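PDB 6O38: acinetobacter secreted protease CpaA from Acinetobacter nosocomialis M2, which is a secreted zinc metalloprotease that binds the type II secretion chaperone CpaB and probably cleaves glycoprotein targets. Local coordinates for residues Thr211-Gly216 / Ser222-Pro227; Ala204-Pro209 / Thr228-Arg233; Trp278-Ser283 / Thr302-Lys307. All coordinates share one frame; numbering follows the deposited sequence.

All three contacts lie in or next to one beta-sandwich repeat of the StcE type. Interaction 1 (211-216 with 222-227) is nested along the chain inside the loop closed by interaction 2 (204-209 with 228-233), their centres 14 Å apart; interaction 3 (278-283 with 302-307) follows, its centre 15 Å from that of interaction 1 and 21 Å from that of interaction 2. Trp278, on strand 277-288, ties the group together: its NE1 probably donates to Pro227 O at 2.7 Å, and its ring packs on Val206 and Ala230. Interaction 1 joins the two layers of the sandwich, interaction 2 joins the loops leading into the parallel strands 210-215 and 235-240, and interaction 3 leads into the next repeat.

Interaction 1: residues Thr211-Gly216 / Ser222-Pro227; sequences TEIAFG and SNFTLP
Just ahead of Phe224, the aromatic side chain that meets Ile213 and Phe215, Asn223 ND2 donates to Ser222 OG at 2.8 Å. The N-H...O angle is 154° and the hydroxyl lies close to the amide plane, so the bond fixes how the amide is turned. Asn223 OD1 is held in turn by Asn249 ND2, which also bonds Thr225 OG1.

Across the contact the evidence is wholly apolar. Ile213 and Phe224 reach toward each other from opposite directions, and Ile213 CD1 comes within 3.5 Å of Phe224 CZ and 3.7 Å of Phe224 CE2, approaching the ring obliquely. Phe224 gets there because its CG stands anti to the backbone N (chi1 -175°), which carries the ring toward strand 210-215. Phe215 offers the edge of its ring instead: CZ lies 4.2 Å from Phe224 CB, which sits near the plane of the Phe215 ring. Within its own segment, Leu226 CD2 meets the edge of the Phe224 ring in plane, 3.6 Å from Phe224 CE2.

The CA atoms of Ile213 and Phe224 are 10.2 Å apart, as expected of the two layers of a beta-sandwich. Strand 210-215 belongs to one layer and strand 223-224 to the other; helix 196-199 touches all three contacting side chains through Val196, while strand 235-240 flanks Ile213 and Phe215 through Ile236 and Ile238.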
ATOM      1  N   THR A 211      19.951   4.511  -6.339  1.00 41.82           N
ATOM      2  CA  THR A 211      20.507   4.689  -7.674  1.00 42.51           C
ATOM      3  C   THR A 211      19.429   4.380  -8.704  1.00 41.16           C
ATOM      4  O   THR A 211      18.736   3.363  -8.597  1.00 39.42           O
ATOM      5  CB  THR A 211      21.724   3.785  -7.888  1.00 42.34           C
ATOM      6  OG1 THR A 211      22.623   3.918  -6.779  1.00 43.17           O
ATOM      7  CG2 THR A 211      22.452   4.165  -9.169  1.00 43.74           C
ATOM      8  N   GLU A 212      19.290   5.255  -9.698  1.00 42.62           N
ATOM      9  CA  GLU A 212      18.243   5.139 -10.709  1.00 41.56           C
ATOM     10  C   GLU A 212      18.904   5.050 -12.080  1.00 42.27           C
ATOM     11  O   GLU A 212      19.547   6.005 -12.527  1.00 44.13           O
ATOM     12  CB  GLU A 212      17.279   6.322 -10.624  1.00 42.09           C
ATOM     13  CG  GLU A 212      16.140   6.285 -11.622  1.00 41.60           C
ATOM     14  CD  GLU A 212      15.104   7.361 -11.353  1.00 42.36           C
ATOM     15  OE1 GLU A 212      14.871   8.205 -12.245  1.00 43.10           O
ATOM     16  OE2 GLU A 212      14.530   7.369 -10.242  1.00 42.07           O
ATOM     17  N   ILE A 213      18.743   3.907 -12.741  1.00 37.88           N
ATOM     18  CA  ILE A 213      19.412   3.605 -14.002  1.00 38.83           C
ATOM     19  C   ILE A 213      18.372   3.628 -15.113  1.00 38.38           C
ATOM     20  O   ILE A 213      17.409   2.851 -15.089  1.00 36.62           O
ATOM     21  CB  ILE A 213      20.131   2.250 -13.943  1.00 38.09           C
ATOM     22  CG1 ILE A 213      21.177   2.261 -12.826  1.00 38.54           C
ATOM     23  CG2 ILE A 213      20.773   1.927 -15.284  1.00 39.44           C
ATOM     24  CD1 ILE A 213      21.638   0.887 -12.409  1.00 37.19           C
ATOM     25  N   ALA A 214      18.567   4.512 -16.087  1.00 35.88           N
ATOM     26  CA  ALA A 214      17.605   4.726 -17.159  1.00 35.91           C
ATOM     27  C   ALA A 214      18.060   4.057 -18.450  1.00 36.33           C
ATOM     28  O   ALA A 214      19.228   4.152 -18.836  1.00 37.50           O
ATOM     29  CB  ALA A 214      17.389   6.220 -17.401  1.00 37.15           C
ATOM     30  N   PHE A 215      17.124   3.379 -19.110  1.00 35.63           N
ATOM     31  CA  PHE A 215      17.307   2.853 -20.455  1.00 36.81           C
ATOM     32  C   PHE A 215      16.443   3.647 -21.425  1.00 37.34           C
ATOM     33  O   PHE A 215      15.309   4.014 -21.100  1.00 35.93           O
ATOM     34  CB  PHE A 215      16.935   1.367 -20.530  1.00 35.28           C
ATOM     35  CG  PHE A 215      17.972   0.440 -19.957  1.00 35.13           C
ATOM     36  CD1 PHE A 215      18.290   0.474 -18.608  1.00 33.92           C
ATOM     37  CD2 PHE A 215      18.613  -0.484 -20.767  1.00 36.29           C
ATOM     38  CE1 PHE A 215      19.238  -0.388 -18.082  1.00 33.66           C
ATOM     39  CE2 PHE A 215      19.561  -1.346 -20.248  1.00 36.08           C
ATOM     40  CZ  PHE A 215      19.872  -1.299 -18.904  1.00 34.65           C
ATOM     41  N   GLY A 216      16.975   3.912 -22.615  1.00 36.47           N
ATOM     42  CA  GLY A 216      16.213   4.619 -23.625  1.00 37.05           C
ATOM     43  C   GLY A 216      16.783   4.381 -25.005  1.00 39.04           C
ATOM     44  O   GLY A 216      17.766   3.658 -25.183  1.00 40.13           O
ATOM     45  N   SER A 222      22.401  -4.405 -23.875  1.00 36.41           N
ATOM     46  CA  SER A 222      21.610  -5.620 -24.031  1.00 34.81           C
ATOM     47  C   SER A 222      21.385  -6.343 -22.711  1.00 31.58           C
ATOM     48  O   SER A 222      20.383  -7.052 -22.563  1.00 29.89           O
ATOM     49  CB  SER A 222      22.286  -6.564 -25.023  1.00 36.67           C
ATOM     50  OG  SER A 222      23.239  -7.379 -24.365  1.00 35.48           O
ATOM     51  N   ASN A 223      22.287  -6.176 -21.747  1.00 35.21           N
ATOM     52  CA  ASN A 223      22.147  -6.835 -20.458  1.00 32.46           C
ATOM     53  C   ASN A 223      22.896  -6.025 -19.412  1.00 32.19           C
ATOM     54  O   ASN A 223      23.803  -5.252 -19.732  1.00 34.27           O
ATOM     55  CB  ASN A 223      22.656  -8.281 -20.502  1.00 31.96           C
ATOM     56  CG  ASN A 223      24.146  -8.367 -20.755  1.00 33.46           C
ATOM     57  OD1 ASN A 223      24.935  -8.545 -19.826  1.00 32.49           O
ATOM     58  ND2 ASN A 223      24.541  -8.243 -22.016  1.00 35.88           N
ATOM     59  N   PHE A 224      22.502  -6.211 -18.154  1.00 35.02           N
ATOM     60  CA  PHE A 224      23.024  -5.407 -17.061  1.00 34.69           C
ATOM     61  C   PHE A 224      23.165  -6.267 -15.815  1.00 32.73           C
ATOM     62  O   PHE A 224      22.277  -7.065 -15.498  1.00 31.18           O
ATOM     63  CB  PHE A 224      22.112  -4.206 -16.778  1.00 34.50           C
ATOM     64  CG  PHE A 224      22.650  -3.271 -15.740  1.00 34.68           C
ATOM     65  CD1 PHE A 224      23.588  -2.311 -16.079  1.00 36.93           C
ATOM     66  CD2 PHE A 224      22.217  -3.346 -14.427  1.00 32.99           C
ATOM     67  CE1 PHE A 224      24.089  -1.446 -15.129  1.00 37.34           C
ATOM     68  CE2 PHE A 224      22.715  -2.481 -13.471  1.00 33.48           C
ATOM     69  CZ  PHE A 224      23.653  -1.532 -13.824  1.00 35.58           C
ATOM     70  N   THR A 225      24.283  -6.098 -15.111  1.00 34.04           N
ATOM     71  CA  THR A 225      24.589  -6.861 -13.907  1.00 32.65           C
ATOM     72  C   THR A 225      24.661  -5.921 -12.712  1.00 32.46           C
ATOM     73  O   THR A 225      25.392  -4.925 -12.744  1.00 33.86           O
ATOM     74  CB  THR A 225      25.908  -7.624 -14.056  1.00 33.26           C
ATOM     75  OG1 THR A 225      25.843  -8.477 -15.206  1.00 33.82           O
ATOM     76  CG2 THR A 225      26.180  -8.468 -12.820  1.00 31.86           C
ATOM     77  N   LEU A 226      23.907  -6.243 -11.663  1.00 34.40           N
ATOM     78  CA  LEU A 226      23.936  -5.468 -10.436  1.00 34.53           C
ATOM     79  C   LEU A 226      25.268  -5.652  -9.710  1.00 34.99           C
ATOM     80  O   LEU A 226      25.999  -6.613  -9.966  1.00 34.80           O
ATOM     81  CB  LEU A 226      22.781  -5.880  -9.523  1.00 33.30           C
ATOM     82  CG  LEU A 226      21.356  -5.643 -10.024  1.00 32.94           C
ATOM     83  CD1 LEU A 226      20.382  -5.657  -8.858  1.00 32.35           C
ATOM     84  CD2 LEU A 226      21.254  -4.331 -10.787  1.00 34.20           C
ATOM     85  N   PRO A 227      25.613  -4.732  -8.805  1.00 35.31           N
ATOM     86  CA  PRO A 227      26.833  -4.909  -8.009  1.00 35.72           C
ATOM     87  C   PRO A 227      26.768  -6.174  -7.167  1.00 34.46           C
ATOM     88  O   PRO A 227      25.691  -6.668  -6.826  1.00 33.41           O
ATOM     89  CB  PRO A 227      26.868  -3.654  -7.127  1.00 36.57           C
ATOM     90  CG  PRO A 227      26.065  -2.648  -7.869  1.00 37.25           C
ATOM     91  CD  PRO A 227      24.985  -3.421  -8.565  1.00 35.97           C
TER

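Interaction 2: residues Ala204-Pro209 / Thr228-Arg233; sequences AAVNSP and TTANDR
Val206 and Ala230 make the apolar part of this contact, with Val206 CG2 3.7 Å from Ala230 CB. The methyl reaches that far because chi1 of Val206 (-65°) sets CG2 between the backbone N and the carbonyl carbon, while CG1 lies beside the N. Trp278, on strand 277-288, packs against both residues and so completes a small apolar cluster.

The polar link is indirect. Val206 N and Thr229 O stand 5.2 Å apart, too far for a bond between them, and a water fills the gap: it accepts from Val206 N at 2.9 Å and donates to Thr229 O at 2.6 Å. At the other end of the contact two carbonyls, Pro209 O and Arg233 O, come to 4.3 Å and are simply neighbours. The touching parts of the two loops run nearly parallel, 18° apart, just before strands 210-215 and 235-240, which pair in parallel.

The ionic part lies within 228-233. Arg233 NH1 donates to Asp232 OD1 at 2.9 Å with an N-H...O angle of 159°; the oxygen lies in the guanidinium plane and is approached on its syn side. Ser273 N gives Asp232 OD1 a second donor, and Arg233 NH2 reaches Gly546 O, so both charged groups have further partners.

The chemistry implies two loops joined by one methyl pair and one bridging water: the direct polar bonds described lie within 228-233 or run from it to Ser273 and Gly546, while 204-209 is reached through the water.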
ATOM      1  N   ALA A 204      29.755  -1.525 -10.894  1.00 36.78           N
ATOM      2  CA  ALA A 204      30.662  -2.144  -9.933  1.00 36.29           C
ATOM      3  C   ALA A 204      30.216  -1.888  -8.499  1.00 35.65           C
ATOM      4  O   ALA A 204      30.232  -2.802  -7.667  1.00 34.59           O
ATOM      5  CB  ALA A 204      32.086  -1.635 -10.154  1.00 37.87           C
ATOM      6  N   ALA A 205      29.811  -0.658  -8.190  1.00 36.98           N
ATOM      7  CA  ALA A 205      29.420  -0.310  -6.833  1.00 36.64           C
ATOM      8  C   ALA A 205      28.434   0.848  -6.872  1.00 37.19           C
ATOM      9  O   ALA A 205      28.389   1.620  -7.833  1.00 38.56           O
ATOM     10  CB  ALA A 205      30.635   0.052  -5.971  1.00 37.53           C
ATOM     11  N   VAL A 206      27.643   0.960  -5.808  1.00 40.50           N
ATOM     12  CA  VAL A 206      26.697   2.056  -5.669  1.00 41.29           C
ATOM     13  C   VAL A 206      27.337   3.170  -4.851  1.00 42.72           C
ATOM     14  O   VAL A 206      28.272   2.955  -4.076  1.00 42.70           O
ATOM     15  CB  VAL A 206      25.370   1.592  -5.033  1.00 39.90           C
ATOM     16  CG1 VAL A 206      24.658   0.611  -5.950  1.00 38.49           C
ATOM     17  CG2 VAL A 206      25.622   0.974  -3.668  1.00 39.12           C
ATOM     18  N   ASN A 207      26.812   4.383  -5.023  1.00 45.58           N
ATOM     19  CA  ASN A 207      27.368   5.574  -4.403  1.00 47.06           C
ATOM     20  C   ASN A 207      26.392   6.292  -3.483  1.00 47.08           C
ATOM     21  O   ASN A 207      26.788   7.262  -2.828  1.00 47.96           O
ATOM     22  CB  ASN A 207      27.851   6.556  -5.485  1.00 49.32           C
ATOM     23  CG  ASN A 207      29.108   7.297  -5.083  1.00 50.88           C
ATOM     24  OD1 ASN A 207      29.665   7.066  -4.010  1.00 50.34           O
ATOM     25  ND2 ASN A 207      29.570   8.194  -5.950  1.00 52.63           N
ATOM     26  N   SER A 208      25.143   5.846  -3.411  1.00 45.17           N
ATOM     27  CA  SER A 208      24.101   6.548  -2.673  1.00 45.44           C
ATOM     28  C   SER A 208      23.027   5.533  -2.303  1.00 43.96           C
ATOM     29  O   SER A 208      23.014   4.413  -2.833  1.00 42.70           O
ATOM     30  CB  SER A 208      23.516   7.703  -3.508  1.00 46.78           C
ATOM     31  OG  SER A 208      22.684   7.213  -4.545  1.00 46.36           O
ATOM     32  N   PRO A 209      22.112   5.883  -1.388  1.00 43.86           N
ATOM     33  CA  PRO A 209      21.086   4.907  -0.985  1.00 42.67           C
ATOM     34  C   PRO A 209      20.079   4.587  -2.074  1.00 42.14           C
ATOM     35  O   PRO A 209      19.366   3.583  -1.953  1.00 40.82           O
ATOM     36  CB  PRO A 209      20.402   5.579   0.216  1.00 43.25           C
ATOM     37  CG  PRO A 209      21.333   6.650   0.654  1.00 44.27           C
ATOM     38  CD  PRO A 209      22.040   7.109  -0.574  1.00 44.94           C
ATOM     39  N   THR A 228      27.948  -6.698  -6.833  1.00 36.80           N
ATOM     40  CA  THR A 228      28.028  -7.899  -6.013  1.00 35.94           C
ATOM     41  C   THR A 228      27.734  -7.614  -4.549  1.00 35.90           C
ATOM     42  O   THR A 228      27.324  -8.524  -3.820  1.00 35.24           O
ATOM     43  CB  THR A 228      29.422  -8.517  -6.124  1.00 36.28           C
ATOM     44  OG1 THR A 228      30.367  -7.488  -6.436  1.00 37.37           O
ATOM     45  CG2 THR A 228      29.451  -9.533  -7.249  1.00 36.17           C
ATOM     46  N   THR A 229      27.926  -6.372  -4.113  1.00 36.99           N
ATOM     47  CA  THR A 229      27.747  -5.997  -2.720  1.00 37.23           C
ATOM     48  C   THR A 229      27.391  -4.520  -2.647  1.00 38.11           C
ATOM     49  O   THR A 229      27.655  -3.748  -3.573  1.00 38.83           O
ATOM     50  CB  THR A 229      29.006  -6.283  -1.892  1.00 37.71           C
ATOM     51  OG1 THR A 229      28.713  -6.122  -0.499  1.00 37.93           O
ATOM     52  CG2 THR A 229      30.131  -5.333  -2.283  1.00 38.84           C
ATOM     53  N   ALA A 230      26.773  -4.143  -1.535  1.00 38.49           N
ATOM     54  CA  ALA A 230      26.427  -2.754  -1.259  1.00 39.47           C
ATOM     55  C   ALA A 230      26.260  -2.605   0.247  1.00 39.78           C
ATOM     56  O   ALA A 230      26.526  -3.537   1.014  1.00 39.32           O
ATOM     57  CB  ALA A 230      25.165  -2.341  -2.025  1.00 39.24           C
ATOM     58  N   ASN A 231      25.830  -1.427   0.679  1.00 41.20           N
ATOM     59  CA  ASN A 231      25.468  -1.222   2.070  1.00 41.60           C
ATOM     60  C   ASN A 231      24.022  -1.650   2.298  1.00 41.17           C
ATOM     61  O   ASN A 231      23.222  -1.742   1.364  1.00 40.76           O
ATOM     62  CB  ASN A 231      25.667   0.237   2.476  1.00 42.88           C
ATOM     63  CG  ASN A 231      27.130   0.604   2.621  1.00 43.59           C
ATOM     64  OD1 ASN A 231      27.909  -0.133   3.227  1.00 43.39           O
ATOM     65  ND2 ASN A 231      27.514   1.744   2.060  1.00 44.59           N
ATOM     66  N   ASP A 232      23.703  -1.929   3.560  1.00 42.40           N
ATOM     67  CA  ASP A 232      22.396  -2.472   3.907  1.00 42.15           C
ATOM     68  C   ASP A 232      21.278  -1.538   3.456  1.00 42.52           C
ATOM     69  O   ASP A 232      21.282  -0.345   3.774  1.00 43.45           O
ATOM     70  CB  ASP A 232      22.312  -2.715   5.414  1.00 42.70           C
ATOM     71  CG  ASP A 232      21.278  -3.762   5.780  1.00 42.51           C
ATOM     72  OD1 ASP A 232      20.785  -4.458   4.866  1.00 41.85           O
ATOM     73  OD2 ASP A 232      20.963  -3.895   6.982  1.00 43.04           O
ATOM     74  N   ARG A 233      20.339  -2.088   2.682  1.00 39.81           N
ATOM     75  CA  ARG A 233      19.122  -1.417   2.229  1.00 40.10           C
ATOM     76  C   ARG A 233      19.375  -0.365   1.154  1.00 40.47           C
ATOM     77  O   ARG A 233      18.511   0.483   0.908  1.00 41.21           O
ATOM     78  CB  ARG A 233      18.345  -0.795   3.397  1.00 40.96           C
ATOM     79  CG  ARG A 233      17.232  -1.678   3.944  1.00 40.79           C
ATOM     80  CD  ARG A 233      17.744  -3.060   4.312  1.00 40.20           C
ATOM     81  NE  ARG A 233      16.692  -3.905   4.867  1.00 40.28           N
ATOM     82  CZ  ARG A 233      16.917  -5.032   5.536  1.00 40.12           C
ATOM     83  NH1 ARG A 233      18.160  -5.450   5.735  1.00 39.80           N
ATOM     84  NH2 ARG A 233      15.899  -5.739   6.007  1.00 40.40           N
TER
HETATM   85  O   HOH W   1      28.170  -1.263  -3.948  1.00 36.65           O

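Interaction 3: residues Trp278-Ser283 / Thr302-Lys307; sequences WQLISS and TQPTLK
Ser283 and Pro304 meet at the passage between two successive StcE-type beta-sandwich repeats, where strand 277-288 pairs in parallel with strand 305-310. Just before Ser283 the strand carries a classic beta bulge, in which Ile281 and Ser282 both face Glu268 of strand 266-272.

The centre of the contact is the proline ring. Ser283 CB rests 3.6 Å from Pro304 CG and 4.0 Å from Pro304 CD, and Ser283 OG lies 3.9 Å from Pro304 CB, so the serine lies along the ring from CB to CD. Ser283 and Pro304 have the closest CA atoms of the two segments, 6.8 Å apart. Leu280 adds a looser touch, its CD2 standing 4.4 Å from Pro304 CG. Strand 266-272 backs these apolar groups, Tyr267 touching Pro304 and Phe269 touching Leu280.

Further polar bonds lie in each segment. Ser282 OG, on the bulge, is hydrogen-bonded to Asn124 ND2 and Asp122 OD1 of the chaperone CpaB, which brings this passage into contact with the chaperone. In 302-307, Thr302 OG1 donates to Gln303 OE1 at 2.6 Å, approaching 40° out of the amide carbonyl plane; Lys262 NZ binds Thr302 O.

A single water provides a polar bridge between the segments. Ser283 OG, set between its backbone N and carbonyl carbon (chi1 54°), lies 2.7 Å from this water, and the water in turn lies 3.0 Å from Thr305 OG1.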
ATOM      1  N   TRP A 278      20.854  -8.933  -3.577  1.00 33.84           N
ATOM      2  CA  TRP A 278      19.826  -7.946  -3.878  1.00 33.89           C
ATOM      3  C   TRP A 278      18.463  -8.627  -3.845  1.00 33.59           C
ATOM      4  O   TRP A 278      18.236  -9.605  -4.567  1.00 33.09           O
ATOM      5  CB  TRP A 278      20.063  -7.301  -5.243  1.00 33.62           C
ATOM      6  CG  TRP A 278      21.291  -6.446  -5.319  1.00 34.35           C
ATOM      7  CD1 TRP A 278      22.540  -6.837  -5.700  1.00 34.49           C
ATOM      8  CD2 TRP A 278      21.383  -5.049  -5.014  1.00 35.28           C
ATOM      9  NE1 TRP A 278      23.407  -5.772  -5.650  1.00 35.54           N
ATOM     10  CE2 TRP A 278      22.721  -4.662  -5.231  1.00 36.05           C
ATOM     11  CE3 TRP A 278      20.466  -4.089  -4.577  1.00 35.76           C
ATOM     12  CZ2 TRP A 278      23.163  -3.358  -5.025  1.00 37.26           C
ATOM     13  CZ3 TRP A 278      20.907  -2.795  -4.374  1.00 37.00           C
ATOM     14  CH2 TRP A 278      22.243  -2.441  -4.597  1.00 37.75           C
ATOM     15  N   GLN A 279      17.566  -8.120  -3.006  1.00 34.40           N
ATOM     16  CA  GLN A 279      16.196  -8.612  -2.946  1.00 34.39           C
ATOM     17  C   GLN A 279      15.353  -7.897  -3.994  1.00 33.98           C
ATOM     18  O   GLN A 279      15.435  -6.674  -4.135  1.00 34.31           O
ATOM     19  CB  GLN A 279      15.607  -8.401  -1.551  1.00 35.63           C
ATOM     20  CG  GLN A 279      14.160  -8.855  -1.406  1.00 36.13           C
ATOM     21  CD  GLN A 279      14.028 -10.359  -1.257  1.00 36.25           C
ATOM     22  OE1 GLN A 279      15.023 -11.086  -1.248  1.00 35.93           O
ATOM     23  NE2 GLN A 279      12.794 -10.835  -1.138  1.00 36.86           N
ATOM     24  N   LEU A 280      14.551  -8.662  -4.732  1.00 34.76           N
ATOM     25  CA  LEU A 280      13.649  -8.091  -5.727  1.00 34.34           C
ATOM     26  C   LEU A 280      12.364  -7.660  -5.030  1.00 35.10           C
ATOM     27  O   LEU A 280      11.589  -8.502  -4.564  1.00 35.54           O
ATOM     28  CB  LEU A 280      13.364  -9.099  -6.836  1.00 33.49           C
ATOM     29  CG  LEU A 280      12.329  -8.679  -7.880  1.00 33.12           C
ATOM     30  CD1 LEU A 280      12.817  -7.474  -8.669  1.00 33.01           C
ATOM     31  CD2 LEU A 280      11.999  -9.837  -8.812  1.00 32.68           C
ATOM     32  N   ILE A 281      12.136  -6.350  -4.956  1.00 35.02           N
ATOM     33  CA  ILE A 281      10.993  -5.804  -4.228  1.00 35.86           C
ATOM     34  C   ILE A 281       9.939  -5.195  -5.141  1.00 35.27           C
ATOM     35  O   ILE A 281       8.843  -4.869  -4.657  1.00 35.78           O
ATOM     36  CB  ILE A 281      11.439  -4.765  -3.176  1.00 37.06           C
ATOM     37  CG1 ILE A 281      12.156  -3.595  -3.850  1.00 36.91           C
ATOM     38  CG2 ILE A 281      12.334  -5.416  -2.134  1.00 37.62           C
ATOM     39  CD1 ILE A 281      12.621  -2.529  -2.883  1.00 38.28           C
ATOM     40  N   SER A 282      10.221  -5.031  -6.432  1.00 38.48           N
ATOM     41  CA  SER A 282       9.237  -4.483  -7.357  1.00 37.93           C
ATOM     42  C   SER A 282       9.586  -4.932  -8.766  1.00 37.05           C
ATOM     43  O   SER A 282      10.736  -4.791  -9.195  1.00 36.92           O
ATOM     44  CB  SER A 282       9.194  -2.952  -7.274  1.00 38.57           C
ATOM     45  OG  SER A 282       8.385  -2.401  -8.298  1.00 38.30           O
ATOM     46  N   SER A 283       8.597  -5.460  -9.482  1.00 36.40           N
ATOM     47  CA  SER A 283       8.790  -5.973 -10.829  1.00 35.97           C
ATOM     48  C   SER A 283       7.471  -5.879 -11.582  1.00 36.04           C
ATOM     49  O   SER A 283       6.405  -5.901 -10.958  1.00 36.28           O
ATOM     50  CB  SER A 283       9.290  -7.426 -10.808  1.00 35.69           C
ATOM     51  OG  SER A 283       8.426  -8.251 -10.047  1.00 35.84           O
ATOM     52  N   THR A 302       7.977 -12.762 -20.210  1.00 34.81           N
ATOM     53  CA  THR A 302       8.858 -11.619 -20.418  1.00 34.90           C
ATOM     54  C   THR A 302       8.942 -10.740 -19.178  1.00 33.61           C
ATOM     55  O   THR A 302       9.418  -9.601 -19.268  1.00 33.80           O
ATOM     56  CB  THR A 302       8.392 -10.783 -21.615  1.00 35.70           C
ATOM     57  OG1 THR A 302       7.062 -10.304 -21.378  1.00 34.98           O
ATOM     58  CG2 THR A 302       8.408 -11.613 -22.891  1.00 36.89           C
ATOM     59  N   GLN A 303       8.488 -11.238 -18.030  1.00 35.31           N
ATOM     60  CA  GLN A 303       8.532 -10.542 -16.751  1.00 34.25           C
ATOM     61  C   GLN A 303       8.267 -11.560 -15.647  1.00 33.84           C
ATOM     62  O   GLN A 303       7.823 -12.678 -15.941  1.00 34.43           O
ATOM     63  CB  GLN A 303       7.509  -9.397 -16.714  1.00 34.10           C
ATOM     64  CG  GLN A 303       6.058  -9.818 -16.885  1.00 34.24           C
ATOM     65  CD  GLN A 303       5.717 -10.198 -18.311  1.00 35.30           C
ATOM     66  OE1 GLN A 303       5.894  -9.406 -19.237  1.00 35.82           O
ATOM     67  NE2 GLN A 303       5.223 -11.417 -18.496  1.00 35.84           N
ATOM     68  N   PRO A 304       8.539 -11.238 -14.380  1.00 33.01           N
ATOM     69  CA  PRO A 304       8.393 -12.257 -13.326  1.00 33.06           C
ATOM     70  C   PRO A 304       6.977 -12.786 -13.134  1.00 33.51           C
ATOM     71  O   PRO A 304       6.826 -13.893 -12.603  1.00 34.01           O
ATOM     72  CB  PRO A 304       8.889 -11.530 -12.069  1.00 32.62           C
ATOM     73  CG  PRO A 304       9.840 -10.515 -12.585  1.00 32.41           C
ATOM     74  CD  PRO A 304       9.239 -10.041 -13.877  1.00 32.62           C
ATOM     75  N   THR A 305       5.938 -12.053 -13.536  1.00 33.32           N
ATOM     76  CA  THR A 305       4.574 -12.477 -13.247  1.00 33.65           C
ATOM     77  C   THR A 305       3.650 -12.164 -14.414  1.00 33.99           C
ATOM     78  O   THR A 305       3.796 -11.142 -15.094  1.00 33.84           O
ATOM     79  CB  THR A 305       4.041 -11.786 -11.979  1.00 33.55           C
ATOM     80  OG1 THR A 305       5.027 -11.852 -10.944  1.00 33.42           O
ATOM     81  CG2 THR A 305       2.759 -12.446 -11.495  1.00 34.14           C
ATOM     82  N   LEU A 306       2.683 -13.057 -14.631  1.00 33.16           N
ATOM     83  CA  LEU A 306       1.654 -12.885 -15.645  1.00 33.69           C
ATOM     84  C   LEU A 306       0.307 -13.213 -15.023  1.00 34.08           C
ATOM     85  O   LEU A 306       0.159 -14.265 -14.391  1.00 34.58           O
ATOM     86  CB  LEU A 306       1.911 -13.794 -16.857  1.00 34.48           C
ATOM     87  CG  LEU A 306       0.743 -13.975 -17.834  1.00 35.24           C
ATOM     88  CD1 LEU A 306       0.525 -12.722 -18.669  1.00 34.99           C
ATOM     89  CD2 LEU A 306       0.955 -15.192 -18.728  1.00 36.29           C
ATOM     90  N   LYS A 307      -0.667 -12.324 -15.195  1.00 36.01           N
ATOM     91  CA  LYS A 307      -2.007 -12.519 -14.655  1.00 36.54           C
ATOM     92  C   LYS A 307      -3.011 -12.528 -15.797  1.00 37.04           C
ATOM     93  O   LYS A 307      -3.028 -11.611 -16.622  1.00 36.73           O
ATOM     94  CB  LYS A 307      -2.369 -11.449 -13.628  1.00 36.35           C
ATOM     95  CG  LYS A 307      -3.664 -11.766 -12.874  1.00 37.28           C
ATOM     96  CD  LYS A 307      -3.902 -10.811 -11.716  1.00 37.39           C
ATOM     97  CE  LYS A 307      -2.895 -11.026 -10.597  1.00 37.12           C
ATOM     98  NZ  LYS A 307      -3.202 -10.152  -9.436  1.00 37.38           N
TER
HETATM   99  O   HOH W   2       6.399  -9.302 -11.537  1.00 35.68           O